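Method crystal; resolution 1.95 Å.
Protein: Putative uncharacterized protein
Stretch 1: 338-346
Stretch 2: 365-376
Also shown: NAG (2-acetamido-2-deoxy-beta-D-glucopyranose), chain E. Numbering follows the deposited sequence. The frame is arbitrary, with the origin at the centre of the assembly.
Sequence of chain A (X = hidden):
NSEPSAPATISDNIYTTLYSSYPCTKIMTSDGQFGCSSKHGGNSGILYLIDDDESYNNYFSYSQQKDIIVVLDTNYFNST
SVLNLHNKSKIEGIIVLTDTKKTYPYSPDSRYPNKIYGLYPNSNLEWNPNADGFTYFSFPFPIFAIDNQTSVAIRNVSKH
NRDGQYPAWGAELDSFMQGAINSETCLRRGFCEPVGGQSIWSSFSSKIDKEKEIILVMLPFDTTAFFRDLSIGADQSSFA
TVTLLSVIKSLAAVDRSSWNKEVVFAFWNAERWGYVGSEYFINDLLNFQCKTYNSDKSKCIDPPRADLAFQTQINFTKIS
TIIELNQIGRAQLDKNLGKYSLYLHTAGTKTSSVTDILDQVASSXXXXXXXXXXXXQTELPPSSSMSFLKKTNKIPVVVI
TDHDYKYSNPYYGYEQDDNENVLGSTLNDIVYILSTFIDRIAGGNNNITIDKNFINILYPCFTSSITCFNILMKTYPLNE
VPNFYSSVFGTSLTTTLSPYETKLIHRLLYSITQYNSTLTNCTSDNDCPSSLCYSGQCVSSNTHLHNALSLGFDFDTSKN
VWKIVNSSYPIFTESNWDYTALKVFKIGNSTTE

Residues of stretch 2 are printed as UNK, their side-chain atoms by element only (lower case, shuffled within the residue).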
# COMPACT_ATOMS: atom_id res chain seq x y z
N GLY A 338 -19.66 18.62 17.22
CA GLY A 338 -18.39 19.31 17.14
C GLY A 338 -17.25 18.31 17.20
O GLY A 338 -16.19 18.58 17.77
N LYS A 339 -17.49 17.13 16.63
CA LYS A 339 -16.52 16.04 16.63
C LYS A 339 -16.46 15.40 15.24
O LYS A 339 -17.40 15.52 14.45
CB LYS A 339 -16.89 14.98 17.69
CG LYS A 339 -16.85 15.46 19.15
CD LYS A 339 -16.80 14.28 20.12
CE LYS A 339 -17.08 14.70 21.58
NZ LYS A 339 -15.94 15.39 22.24
N TYR A 340 -15.35 14.72 14.96
CA TYR A 340 -15.15 14.03 13.69
C TYR A 340 -15.59 12.58 13.82
O TYR A 340 -15.26 11.92 14.81
CB TYR A 340 -13.68 14.10 13.27
CG TYR A 340 -13.18 15.50 13.01
CD1 TYR A 340 -13.40 16.11 11.78
CD2 TYR A 340 -12.50 16.21 13.98
CE1 TYR A 340 -12.96 17.39 11.53
CE2 TYR A 340 -12.04 17.50 13.74
CZ TYR A 340 -12.28 18.08 12.51
OH TYR A 340 -11.83 19.36 12.27
N SER A 341 -16.32 12.08 12.83
CA SER A 341 -16.88 10.73 12.91
C SER A 341 -16.02 9.68 12.24
O SER A 341 -15.60 9.84 11.09
CB SER A 341 -18.27 10.68 12.26
OG SER A 341 -19.13 11.65 12.81
N LEU A 342 -15.77 8.58 12.97
CA LEU A 342 -15.29 7.35 12.35
C LEU A 342 -16.43 6.36 12.40
O LEU A 342 -17.27 6.42 13.30
CB LEU A 342 -14.05 6.80 13.06
CG LEU A 342 -12.77 7.61 12.89
CD1 LEU A 342 -11.62 7.02 13.75
CD2 LEU A 342 -12.33 7.70 11.41
N TYR A 343 -16.45 5.45 11.44
CA TYR A 343 -17.59 4.56 11.26
C TYR A 343 -17.21 3.12 11.55
O TYR A 343 -16.12 2.67 11.20
CB TYR A 343 -18.15 4.70 9.84
CG TYR A 343 -18.85 6.03 9.66
CD1 TYR A 343 -18.14 7.16 9.28
CD2 TYR A 343 -20.21 6.16 9.92
CE1 TYR A 343 -18.78 8.39 9.14
CE2 TYR A 343 -20.85 7.37 9.79
CZ TYR A 343 -20.14 8.48 9.39
OH TYR A 343 -20.80 9.68 9.26
N LEU A 344 -18.09 2.41 12.24
CA LEU A 344 -17.82 1.05 12.65
C LEU A 344 -18.61 0.08 11.79
O LEU A 344 -19.84 0.04 11.87
CB LEU A 344 -18.16 0.86 14.14
CG LEU A 344 -17.34 1.74 15.08
CD1 LEU A 344 -17.71 1.46 16.53
CD2 LEU A 344 -15.82 1.55 14.87
N HIS A 345 -17.92 -0.69 10.96
CA HIS A 345 -18.57 -1.69 10.12
C HIS A 345 -18.31 -3.05 10.73
O HIS A 345 -17.17 -3.49 10.78
CB HIS A 345 -18.04 -1.62 8.67
CG HIS A 345 -18.09 -0.24 8.09
ND1 HIS A 345 -18.94 0.10 7.06
CD2 HIS A 345 -17.41 0.89 8.41
CE1 HIS A 345 -18.78 1.38 6.77
NE2 HIS A 345 -17.86 1.88 7.57
N THR A 346 -19.37 -3.71 11.18
CA THR A 346 -19.19 -4.90 12.00
C THR A 346 -19.66 -6.17 11.29
O THR A 346 -20.52 -6.13 10.41
CB THR A 346 -19.95 -4.77 13.35
OG1 THR A 346 -21.34 -4.54 13.11
CG2 THR A 346 -19.40 -3.60 14.15
N UNK A 365 -12.92 11.32 27.74
CA UNK A 365 -12.19 12.54 28.08
C UNK A 365 -12.74 13.74 27.32
O UNK A 365 -13.20 13.63 26.18
c UNK A 365 -10.14 10.64 24.43
c UNK A 365 -10.68 12.38 27.80
c UNK A 365 -10.26 12.10 26.37
c UNK A 365 -10.55 10.89 25.75
c UNK A 365 -9.42 11.59 23.73
o UNK A 365 -9.00 11.35 22.43
c UNK A 365 -9.53 13.05 25.65
c UNK A 365 -9.12 12.80 24.33
N UNK A 366 -12.70 14.90 27.99
CA UNK A 366 -13.37 16.10 27.51
C UNK A 366 -12.91 16.51 26.12
O UNK A 366 -13.73 16.84 25.27
c UNK A 366 -13.14 17.26 28.49
o UNK A 366 -13.92 20.84 28.73
c UNK A 366 -13.33 19.76 28.92
c UNK A 366 -13.61 18.61 27.97
o UNK A 366 -12.51 19.58 29.86
N UNK A 367 -11.61 16.52 25.91
CA UNK A 367 -11.05 17.06 24.69
C UNK A 367 -11.09 16.12 23.46
O UNK A 367 -10.61 16.46 22.45
c UNK A 367 -9.63 17.57 24.93
o UNK A 367 -10.55 19.60 25.73
c UNK A 367 -9.58 18.90 25.66
n UNK A 367 -8.45 19.24 26.17
N UNK A 368 -11.69 14.96 23.57
CA UNK A 368 -11.80 14.06 22.42
C UNK A 368 -12.47 14.73 21.22
O UNK A 368 -13.53 15.35 21.37
c UNK A 368 -12.58 12.80 22.81
o UNK A 368 -12.72 11.96 21.69
N UNK A 369 -11.86 14.61 20.05
CA UNK A 369 -12.43 15.18 18.83
C UNK A 369 -13.02 14.09 17.93
O UNK A 369 -13.44 14.36 16.81
c UNK A 369 -10.83 17.10 18.87
o UNK A 369 -10.32 15.11 17.63
c UNK A 369 -11.39 15.98 18.03
N UNK A 370 -13.04 12.87 18.46
CA UNK A 370 -13.47 11.70 17.72
C UNK A 370 -14.74 11.10 18.31
O UNK A 370 -14.88 10.97 19.53
c UNK A 370 -12.35 10.62 17.71
c UNK A 370 -12.85 9.33 17.07
c UNK A 370 -11.10 11.15 17.00
c UNK A 370 -11.32 11.45 15.52
N UNK A 371 -15.68 10.75 17.44
CA UNK A 371 -16.87 10.02 17.85
C UNK A 371 -17.09 8.87 16.87
O UNK A 371 -16.65 8.94 15.71
o UNK A 371 -19.20 10.25 18.52
c UNK A 371 -18.52 11.40 16.51
c UNK A 371 -18.11 10.95 17.91
N UNK A 372 -17.74 7.81 17.33
CA UNK A 372 -18.00 6.65 16.48
C UNK A 372 -19.48 6.54 16.11
O UNK A 372 -20.37 6.77 16.95
c UNK A 372 -15.25 4.96 16.19
c UNK A 372 -15.44 5.41 18.53
c UNK A 372 -17.54 5.36 17.16
c UNK A 372 -13.86 4.86 16.30
c UNK A 372 -14.05 5.30 18.66
c UNK A 372 -13.26 5.03 17.54
c UNK A 372 -16.04 5.24 17.29
N UNK A 373 -19.73 6.21 14.85
CA UNK A 373 -21.08 6.00 14.36
C UNK A 373 -21.21 4.64 13.69
O UNK A 373 -20.25 4.11 13.15
c UNK A 373 -21.47 7.10 13.36
c UNK A 373 -21.96 9.54 13.04
c UNK A 373 -21.84 8.40 14.04
c UNK A 373 -22.03 10.87 13.79
n UNK A 373 -22.14 12.02 12.86
N UNK A 374 -22.42 4.07 13.74
CA UNK A 374 -22.63 2.84 12.98
C UNK A 374 -22.76 3.13 11.49
O UNK A 374 -23.13 4.25 11.10
c UNK A 374 -23.58 4.41 14.59
c UNK A 374 -24.66 3.50 14.07
c UNK A 374 -23.95 2.30 13.55
N UNK A 375 -22.45 2.14 10.66
CA UNK A 375 -22.75 2.24 9.24
C UNK A 375 -24.23 1.95 8.97
O UNK A 375 -24.91 1.34 9.81
c UNK A 375 -21.85 1.30 8.42
o UNK A 375 -22.10 1.51 7.03
c UNK A 375 -22.13 -0.17 8.77
N UNK A 376 -24.73 2.40 7.82
CA UNK A 376 -26.10 2.11 7.38
C UNK A 376 -26.08 1.03 6.29
O UNK A 376 -27.13 0.55 5.82
c UNK A 376 -26.88 4.45 7.92
c UNK A 376 -26.80 3.38 6.84
o UNK A 376 -26.07 3.90 5.72
C1 NAG E . -8.31 20.51 26.69
C2 NAG E . -7.49 20.73 27.95
C3 NAG E . -7.15 22.17 28.26
C4 NAG E . -6.80 22.94 27.02
C5 NAG E . -7.98 22.81 26.07
C6 NAG E . -7.80 23.68 24.85
C7 NAG E . -8.15 19.13 29.58
C8 NAG E . -9.19 18.78 30.59
N2 NAG E . -8.28 20.31 29.06
O3 NAG E . -6.07 22.22 29.17
O4 NAG E . -6.57 24.30 27.36
O5 NAG E . -7.98 21.45 25.69
O6 NAG E . -6.46 23.55 24.42
O7 NAG E . -7.28 18.37 29.25
O HOH W 1 -23.15 -0.46 11.94

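Position 365 carries one carbon and then a six-carbon ring bearing an oxygen, out of reach of stretch 1: Tyr365, whose hydroxyl is hydrogen-bonded elsewhere in the structure. Position 366 has three carbons, the third holding two oxygens, and its CA-to-CB bond points away from stretch 1; this is Glu366, a carboxylate suited to its exposed position in the turn. At 367 two carbons end in one oxygen and one nitrogen, and that nitrogen is 1.4 Å from C1 of NAG. The covalent link identifies Asn367; its CA-to-CB bond points away from stretch 1, and ND2 carries the sugar.

Position 368 has one carbon and one oxygen, and its backbone O accepts a hydrogen bond from Lys339 NZ at 2.6 Å. This is Ser368, closing a type I turn begun at Tyr365. Its short side chain fits a buried place and keeps OG close enough to the backbone to take a weak bond from N of position 370.

At 369 one carbon bears an oxygen and a carbon; its CB points away, while its backbone O receives Tyr340 N at 2.7 Å, opening the ladder. This is Thr369, its hydroxyl hydrogen-bonded elsewhere.

Position 370 shows four carbons, forked at the first. The end of the two-carbon arm is 4.2 Å from Tyr340 CB and the short arm 4.2 Å from Leu342 CD1: Ile370, a buried aliphatic.

Position 371 again has one carbon with an oxygen and a carbon, on the opposite face with Ser341; its terminal carbon lies 3.8 Å from Ser341 OG. This is Thr371, whose beta-branching suits its extended backbone.

Position 372 has six ring carbons beyond a single carbon. Ring carbons approach Leu342 CB at 3.8 Å and Leu344 CD2 at 3.7 Å, so Phe372 fills space beside both leucines.

Position 373 has four carbons in a row ending in nitrogen; its first carbon lies 3.6 Å from Tyr343 CE2, and the nitrogen 3.0 Å from Ser341 OG. This is Lys373, long enough to span both.

At 374 three carbons close onto the backbone nitrogen: Pro374. It has no amide hydrogen to donate, but its ring joins the leucine face.

Position 375 has one carbon with an oxygen and a carbon; its CB sits over one face of the His345 ring, and the oxygen is 3.3 Å from His345 CE1. This is Thr375, compact enough to cover the ring. The same atoms at 376 give Thr376, its CA-to-CB bond pointing away.

The contact is a parallel ladder. Thr371 N and Lys373 N donate to Tyr340 O and Leu342 O, while Leu342 N and Leu344 N donate to Thr371 O and Lys373 O, all at 2.9 Å. Beyond it, water 1 weakly links Leu344 O with Thr375 N. Apolar packing on the leucine face complements the more polar face of Ser341 and Tyr343.

Stretch 2 (365-376) YENSTITFKPTT
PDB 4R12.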